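CRISPR system Cmr subunit Cmr6 (Pyrococcus furiosus, PDB 4W8V) binds RNA as a subunit of the type III-B CRISPR Cmr antiviral ribonucleoprotein complex, an elongated particle that it caps together with Cmr1. Local coordinates at residues A[9-21]-A[207-219]. Numbering follows the deposited sequence.
Sequences LNSLHAITGKFKT and VGGRDRELTEKAF
H13 N donates to G209 O at 2.8 Å, and H13 ND1 reaches one residue further, to R210 O, also at 2.8 Å. The first bond pairs strands 13-21 and 202-209, central neighbours in a four-stranded antiparallel sheet, consistent with the ferredoxin-like (RRM-like) fold of the RAMP superfamily, in this C-terminal part of Cmr6. Helix 212-228 packs on the sheet face carrying H13 and I15, its first turns within 25° of strand 13-21. With CG anti to its carbonyl carbon (chi1 -71°), H13 holds R210 O almost in its ring plane, yet ND1 sits well above the carbonyl plane and the hydrogen bond is bent, 137° at the hydrogen. R212 CB covers one face of the imidazole, 3.8 Å from its centroid, and the R212 guanidinium stands steeply to that ring. I15 CD1 lies over the guanidinium, whose NE makes a salt bridge to E216 OE2, while I15 CG1 meets T215 CG2 at 3.7 Å. Over one face of the F219 ring sits I15 CG2, 3.6 Å from F219 CG. F219 CZ meets the backbone at G17 N, 3.6 Å away. D211 caps the helix through weak OD1 bonds, its OD2 paired with R131, and D211 O takes T215 N and T215 OG1 from opposite faces of its carbonyl plane.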
ATOM      1  N   LEU A   9      -5.670 -14.689  21.643  1.00141.76           N
ATOM      2  CA  LEU A   9      -4.911 -13.794  20.777  1.00139.14           C
ATOM      3  C   LEU A   9      -4.190 -14.683  19.756  1.00163.34           C
ATOM      4  O   LEU A   9      -3.878 -15.836  20.024  1.00168.63           O
ATOM      5  CB  LEU A   9      -3.949 -12.894  21.557  1.00122.13           C
ATOM      6  N   ASN A  10      -3.927 -14.151  18.573  1.00152.48           N
ATOM      7  CA  ASN A  10      -3.439 -14.979  17.468  1.00151.43           C
ATOM      8  C   ASN A  10      -2.069 -15.626  17.694  1.00159.02           C
ATOM      9  O   ASN A  10      -1.652 -16.468  16.895  1.00161.91           O
ATOM     10  CB  ASN A  10      -3.390 -14.152  16.178  1.00143.82           C
ATOM     11  CG  ASN A  10      -4.169 -14.791  15.051  1.00142.71           C
ATOM     12  OD1 ASN A  10      -4.468 -15.984  15.091  1.00141.52           O
ATOM     13  ND2 ASN A  10      -4.502 -14.005  14.038  1.00129.32           N
ATOM     14  N   SER A  11      -1.400 -15.248  18.786  1.00148.34           N
ATOM     15  CA  SER A  11      -0.001 -15.610  19.063  1.00135.68           C
ATOM     16  C   SER A  11       0.952 -14.941  18.066  1.00129.45           C
ATOM     17  O   SER A  11       2.159 -15.196  18.069  1.00137.14           O
ATOM     18  CB  SER A  11       0.212 -17.131  19.049  1.00127.55           C
ATOM     19  OG  SER A  11       0.340 -17.617  17.723  1.00121.98           O
ATOM     20  N   LEU A  12       0.396 -14.083  17.216  1.00111.37           N
ATOM     21  CA  LEU A  12       1.181 -13.271  16.300  1.00100.61           C
ATOM     22  C   LEU A  12       1.734 -12.033  16.996  1.00 93.45           C
ATOM     23  O   LEU A  12       1.120 -11.509  17.919  1.00 96.00           O
ATOM     24  CB  LEU A  12       0.330 -12.835  15.099  1.00103.87           C
ATOM     25  CG  LEU A  12       0.332 -13.609  13.780  1.00100.89           C
ATOM     26  CD1 LEU A  12       0.920 -15.001  13.940  1.00102.82           C
ATOM     27  CD2 LEU A  12      -1.091 -13.680  13.244  1.00100.46           C
ATOM     28  N   HIS A  13       2.892 -11.562  16.542  1.00 90.31           N
ATOM     29  CA  HIS A  13       3.405 -10.263  16.950  1.00 86.23           C
ATOM     30  C   HIS A  13       2.680  -9.172  16.180  1.00 87.80           C
ATOM     31  O   HIS A  13       2.705  -9.155  14.951  1.00 87.40           O
ATOM     32  CB  HIS A  13       4.910 -10.162  16.703  1.00 90.72           C
ATOM     33  CG  HIS A  13       5.735 -10.994  17.634  1.00103.81           C
ATOM     34  ND1 HIS A  13       6.362 -12.155  17.238  1.00109.98           N
ATOM     35  CD2 HIS A  13       6.034 -10.831  18.946  1.00111.79           C
ATOM     36  CE1 HIS A  13       7.014 -12.673  18.267  1.00115.45           C
ATOM     37  NE2 HIS A  13       6.830 -11.889  19.311  1.00116.60           N
ATOM     38  N   ALA A  14       2.027  -8.262  16.889  1.00 80.33           N
ATOM     39  CA  ALA A  14       1.313  -7.191  16.211  1.00 76.33           C
ATOM     40  C   ALA A  14       2.022  -5.849  16.373  1.00 80.11           C
ATOM     41  O   ALA A  14       1.955  -5.240  17.436  1.00 78.99           O
ATOM     42  CB  ALA A  14      -0.115  -7.097  16.728  1.00 63.55           C
ATOM     43  N   ILE A  15       2.682  -5.386  15.311  1.00 72.50           N
ATOM     44  CA  ILE A  15       3.284  -4.057  15.321  1.00 71.37           C
ATOM     45  C   ILE A  15       2.229  -3.041  14.903  1.00 69.66           C
ATOM     46  O   ILE A  15       1.645  -3.155  13.828  1.00 69.77           O
ATOM     47  CB  ILE A  15       4.501  -3.951  14.379  1.00 70.42           C
ATOM     48  CG1 ILE A  15       5.435  -5.152  14.553  1.00 74.46           C
ATOM     49  CG2 ILE A  15       5.237  -2.640  14.616  1.00 73.06           C
ATOM     50  CD1 ILE A  15       5.948  -5.344  15.973  1.00 69.78           C
ATOM     51  N   THR A  16       1.965  -2.055  15.753  1.00 62.96           N
ATOM     52  CA  THR A  16       0.961  -1.056  15.427  1.00 55.71           C
ATOM     53  C   THR A  16       1.451   0.375  15.567  1.00 61.82           C
ATOM     54  O   THR A  16       2.453   0.647  16.227  1.00 69.80           O
ATOM     55  CB  THR A  16      -0.286  -1.210  16.303  1.00 61.13           C
ATOM     56  OG1 THR A  16      -0.049  -0.628  17.596  1.00 71.21           O
ATOM     57  CG2 THR A  16      -0.667  -2.673  16.452  1.00 59.63           C
ATOM     58  N   GLY A  17       0.720   1.281  14.929  1.00 66.00           N
ATOM     59  CA  GLY A  17       0.922   2.707  15.088  1.00 62.36           C
ATOM     60  C   GLY A  17      -0.358   3.477  14.831  1.00 61.87           C
ATOM     61  O   GLY A  17      -1.293   2.958  14.240  1.00 65.99           O
ATOM     62  N   LYS A  18      -0.402   4.722  15.287  1.00 70.82           N
ATOM     63  CA  LYS A  18      -1.532   5.598  15.018  1.00 74.03           C
ATOM     64  C   LYS A  18      -1.193   6.589  13.912  1.00 71.76           C
ATOM     65  O   LYS A  18      -0.180   7.273  13.982  1.00 70.59           O
ATOM     66  CB  LYS A  18      -1.948   6.350  16.276  1.00 73.42           C
ATOM     67  CG  LYS A  18      -2.508   5.482  17.375  1.00 79.77           C
ATOM     68  CD  LYS A  18      -3.052   6.353  18.487  1.00 79.07           C
ATOM     69  CE  LYS A  18      -3.463   5.546  19.702  1.00 91.97           C
ATOM     70  NZ  LYS A  18      -3.703   6.457  20.851  1.00 94.46           N
ATOM     71  N   PHE A  19      -2.051   6.668  12.899  1.00 64.75           N
ATOM     72  CA  PHE A  19      -1.788   7.496  11.725  1.00 61.18           C
ATOM     73  C   PHE A  19      -2.922   8.474  11.502  1.00 61.00           C
ATOM     74  O   PHE A  19      -4.079   8.144  11.728  1.00 64.79           O
ATOM     75  CB  PHE A  19      -1.588   6.621  10.482  1.00 62.68           C
ATOM     76  CG  PHE A  19      -0.318   5.804  10.512  1.00 64.30           C
ATOM     77  CD1 PHE A  19      -0.156   4.769  11.429  1.00 66.62           C
ATOM     78  CD2 PHE A  19       0.708   6.068   9.614  1.00 57.73           C
ATOM     79  CE1 PHE A  19       1.006   4.016  11.459  1.00 67.68           C
ATOM     80  CE2 PHE A  19       1.880   5.324   9.637  1.00 59.67           C
ATOM     81  CZ  PHE A  19       2.031   4.292  10.550  1.00 61.60           C
ATOM     82  N   LYS A  20      -2.591   9.691  11.090  1.00 60.95           N
ATOM     83  CA  LYS A  20      -3.622  10.653  10.726  1.00 61.58           C
ATOM     84  C   LYS A  20      -3.528  10.920   9.243  1.00 59.14           C
ATOM     85  O   LYS A  20      -2.453  10.781   8.670  1.00 60.56           O
ATOM     86  CB  LYS A  20      -3.484  11.956  11.512  1.00 63.98           C
ATOM     87  CG  LYS A  20      -2.150  12.651  11.335  1.00 88.45           C
ATOM     88  CD  LYS A  20      -2.029  13.861  12.249  1.00110.36           C
ATOM     89  CE  LYS A  20      -0.637  14.482  12.196  1.00120.09           C
ATOM     90  NZ  LYS A  20      -0.408  15.236  10.931  1.00125.68           N
ATOM     91  N   THR A  21      -4.655  11.278   8.625  1.00 55.08           N
ATOM     92  CA  THR A  21      -4.683  11.641   7.212  1.00 59.81           C
ATOM     93  C   THR A  21      -3.971  12.982   7.010  1.00 67.45           C
ATOM     94  O   THR A  21      -4.466  14.013   7.465  1.00 67.45           O
ATOM     95  CB  THR A  21      -6.136  11.729   6.685  1.00 56.11           C
ATOM     96  OG1 THR A  21      -6.944  12.446   7.628  1.00 59.75           O
ATOM     97  CG2 THR A  21      -6.737  10.329   6.489  1.00 45.84           C
ATOM     98  N   VAL A 207       0.448  -4.577  11.266  1.00 62.76           N
ATOM     99  CA  VAL A 207       0.808  -5.803  10.574  1.00 61.99           C
ATOM    100  C   VAL A 207       1.174  -6.860  11.617  1.00 64.90           C
ATOM    101  O   VAL A 207       1.582  -6.519  12.707  1.00 62.21           O
ATOM    102  CB  VAL A 207       1.988  -5.594   9.591  1.00 68.87           C
ATOM    103  CG1 VAL A 207       1.620  -4.573   8.519  1.00 67.17           C
ATOM    104  CG2 VAL A 207       3.256  -5.180  10.321  1.00 65.95           C
ATOM    105  N   GLY A 208       1.027  -8.136  11.274  1.00 71.84           N
ATOM    106  CA  GLY A 208       1.285  -9.209  12.216  1.00 70.57           C
ATOM    107  C   GLY A 208       2.018 -10.402  11.634  1.00 74.61           C
ATOM    108  O   GLY A 208       1.961 -10.658  10.433  1.00 74.94           O
ATOM    109  N   GLY A 209       2.709 -11.142  12.493  1.00 76.09           N
ATOM    110  CA  GLY A 209       3.425 -12.329  12.068  1.00 78.89           C
ATOM    111  C   GLY A 209       4.191 -12.962  13.207  1.00 78.91           C
ATOM    112  O   GLY A 209       4.335 -12.366  14.269  1.00 82.79           O
ATOM    113  N   ARG A 210       4.687 -14.174  12.991  1.00 87.85           N
ATOM    114  CA  ARG A 210       5.427 -14.883  14.028  1.00 95.73           C
ATOM    115  C   ARG A 210       6.815 -14.290  14.194  1.00 91.88           C
ATOM    116  O   ARG A 210       7.267 -14.044  15.310  1.00 86.94           O
ATOM    117  CB  ARG A 210       5.547 -16.368  13.697  1.00101.51           C
ATOM    118  CG  ARG A 210       4.233 -17.063  13.424  1.00111.63           C
ATOM    119  CD  ARG A 210       4.379 -17.944  12.201  1.00124.07           C
ATOM    120  NE  ARG A 210       3.343 -18.963  12.108  1.00129.64           N
ATOM    121  CZ  ARG A 210       3.468 -20.194  12.591  1.00134.62           C
ATOM    122  NH1 ARG A 210       4.586 -20.557  13.211  1.00132.18           N
ATOM    123  NH2 ARG A 210       2.477 -21.064  12.455  1.00137.49           N
ATOM    124  N   ASP A 211       7.490 -14.085  13.068  1.00 90.91           N
ATOM    125  CA  ASP A 211       8.812 -13.480  13.059  1.00 86.65           C
ATOM    126  C   ASP A 211       8.677 -12.003  13.388  1.00 85.23           C
ATOM    127  O   ASP A 211       8.180 -11.222  12.577  1.00 93.43           O
ATOM    128  CB  ASP A 211       9.484 -13.677  11.699  1.00 85.32           C
ATOM    129  CG  ASP A 211      10.982 -13.442  11.742  1.00 94.62           C
ATOM    130  OD1 ASP A 211      11.452 -12.687  12.624  1.00101.98           O
ATOM    131  OD2 ASP A 211      11.690 -14.017  10.885  1.00 89.48           O
ATOM    132  N   ARG A 212       9.110 -11.617  14.579  1.00 72.65           N
ATOM    133  CA  ARG A 212       8.961 -10.233  14.998  1.00 83.14           C
ATOM    134  C   ARG A 212       9.788  -9.256  14.159  1.00 80.50           C
ATOM    135  O   ARG A 212       9.310  -8.181  13.803  1.00 81.25           O
ATOM    136  CB  ARG A 212       9.333 -10.075  16.466  1.00 86.77           C
ATOM    137  CG  ARG A 212       9.241  -8.647  16.930  1.00 92.44           C
ATOM    138  CD  ARG A 212       9.449  -8.511  18.420  1.00109.46           C
ATOM    139  NE  ARG A 212       9.367  -7.109  18.821  1.00121.06           N
ATOM    140  CZ  ARG A 212       8.241  -6.494  19.170  1.00123.60           C
ATOM    141  NH1 ARG A 212       7.092  -7.160  19.184  1.00116.40           N
ATOM    142  NH2 ARG A 212       8.266  -5.212  19.513  1.00127.02           N
ATOM    143  N   GLU A 213      11.026  -9.617  13.848  1.00 83.42           N
ATOM    144  CA  GLU A 213      11.886  -8.700  13.117  1.00 91.43           C
ATOM    145  C   GLU A 213      11.444  -8.578  11.659  1.00 94.20           C
ATOM    146  O   GLU A 213      11.575  -7.513  11.056  1.00 88.53           O
ATOM    147  CB  GLU A 213      13.350  -9.136  13.193  1.00 99.98           C
ATOM    148  N   LEU A 214      10.923  -9.665  11.096  1.00 84.65           N
ATOM    149  CA  LEU A 214      10.396  -9.618   9.742  1.00 83.08           C
ATOM    150  C   LEU A 214       9.160  -8.724   9.709  1.00 87.11           C
ATOM    151  O   LEU A 214       9.008  -7.890   8.817  1.00 88.49           O
ATOM    152  CB  LEU A 214      10.051 -11.015   9.227  1.00 78.41           C
ATOM    153  CG  LEU A 214       9.596 -11.006   7.765  1.00 79.51           C
ATOM    154  CD1 LEU A 214      10.807 -10.926   6.841  1.00 77.59           C
ATOM    155  CD2 LEU A 214       8.702 -12.194   7.421  1.00 76.17           C
ATOM    156  N   THR A 215       8.288  -8.897  10.694  1.00 75.26           N
ATOM    157  CA  THR A 215       7.057  -8.130  10.782  1.00 70.00           C
ATOM    158  C   THR A 215       7.354  -6.646  10.968  1.00 75.23           C
ATOM    159  O   THR A 215       6.672  -5.790  10.398  1.00 74.25           O
ATOM    160  CB  THR A 215       6.175  -8.651  11.936  1.00 66.46           C
ATOM    161  OG1 THR A 215       5.848 -10.021  11.683  1.00 68.39           O
ATOM    162  CG2 THR A 215       4.894  -7.849  12.062  1.00 60.40           C
ATOM    163  N   GLU A 216       8.384  -6.344  11.751  1.00 72.73           N
ATOM    164  CA  GLU A 216       8.761  -4.954  11.991  1.00 75.72           C
ATOM    165  C   GLU A 216       9.209  -4.261  10.714  1.00 75.45           C
ATOM    166  O   GLU A 216       8.873  -3.101  10.485  1.00 73.94           O
ATOM    167  CB  GLU A 216       9.863  -4.866  13.046  1.00 79.72           C
ATOM    168  CG  GLU A 216       9.332  -4.887  14.469  1.00 89.48           C
ATOM    169  CD  GLU A 216      10.431  -4.878  15.511  1.00101.49           C
ATOM    170  OE1 GLU A 216      11.589  -5.210  15.166  1.00100.45           O
ATOM    171  OE2 GLU A 216      10.130  -4.541  16.676  1.00103.28           O
ATOM    172  N   LYS A 217       9.976  -4.979   9.897  1.00 60.07           N
ATOM    173  CA  LYS A 217      10.420  -4.465   8.615  1.00 70.71           C
ATOM    174  C   LYS A 217       9.214  -4.144   7.744  1.00 68.81           C
ATOM    175  O   LYS A 217       9.157  -3.089   7.111  1.00 69.74           O
ATOM    176  CB  LYS A 217      11.328  -5.474   7.919  1.00 79.07           C
ATOM    177  CG  LYS A 217      12.613  -5.745   8.665  1.00 75.85           C
ATOM    178  CD  LYS A 217      13.578  -6.545   7.816  1.00 83.34           C
ATOM    179  CE  LYS A 217      14.819  -6.934   8.614  1.00 91.18           C
ATOM    180  NZ  LYS A 217      15.771  -7.743   7.800  1.00 94.22           N
ATOM    181  N   ALA A 218       8.247  -5.058   7.748  1.00 69.29           N
ATOM    182  CA  ALA A 218       7.000  -4.899   7.012  1.00 70.98           C
ATOM    183  C   ALA A 218       6.301  -3.608   7.405  1.00 65.16           C
ATOM    184  O   ALA A 218       5.826  -2.849   6.557  1.00 69.16           O
ATOM    185  CB  ALA A 218       6.078  -6.097   7.249  1.00 61.94           C
ATOM    186  N   PHE A 219       6.259  -3.362   8.700  1.00 66.55           N
ATOM    187  CA  PHE A 219       5.627  -2.173   9.242  1.00 59.99           C
ATOM    188  C   PHE A 219       6.317  -0.911   8.738  1.00 63.83           C
ATOM    189  O   PHE A 219       5.678   0.106   8.482  1.00 66.50           O
ATOM    190  CB  PHE A 219       5.646  -2.220  10.775  1.00 54.42           C
ATOM    191  CG  PHE A 219       4.887  -1.098  11.417  1.00 60.09           C
ATOM    192  CD1 PHE A 219       3.497  -1.096  11.423  1.00 57.33           C
ATOM    193  CD2 PHE A 219       5.554  -0.036  11.993  1.00 65.47           C
ATOM    194  CE1 PHE A 219       2.793  -0.054  11.995  1.00 52.50           C
ATOM    195  CE2 PHE A 219       4.856   1.008  12.584  1.00 65.01           C
ATOM    196  CZ  PHE A 219       3.473   0.997  12.584  1.00 66.66           C
TER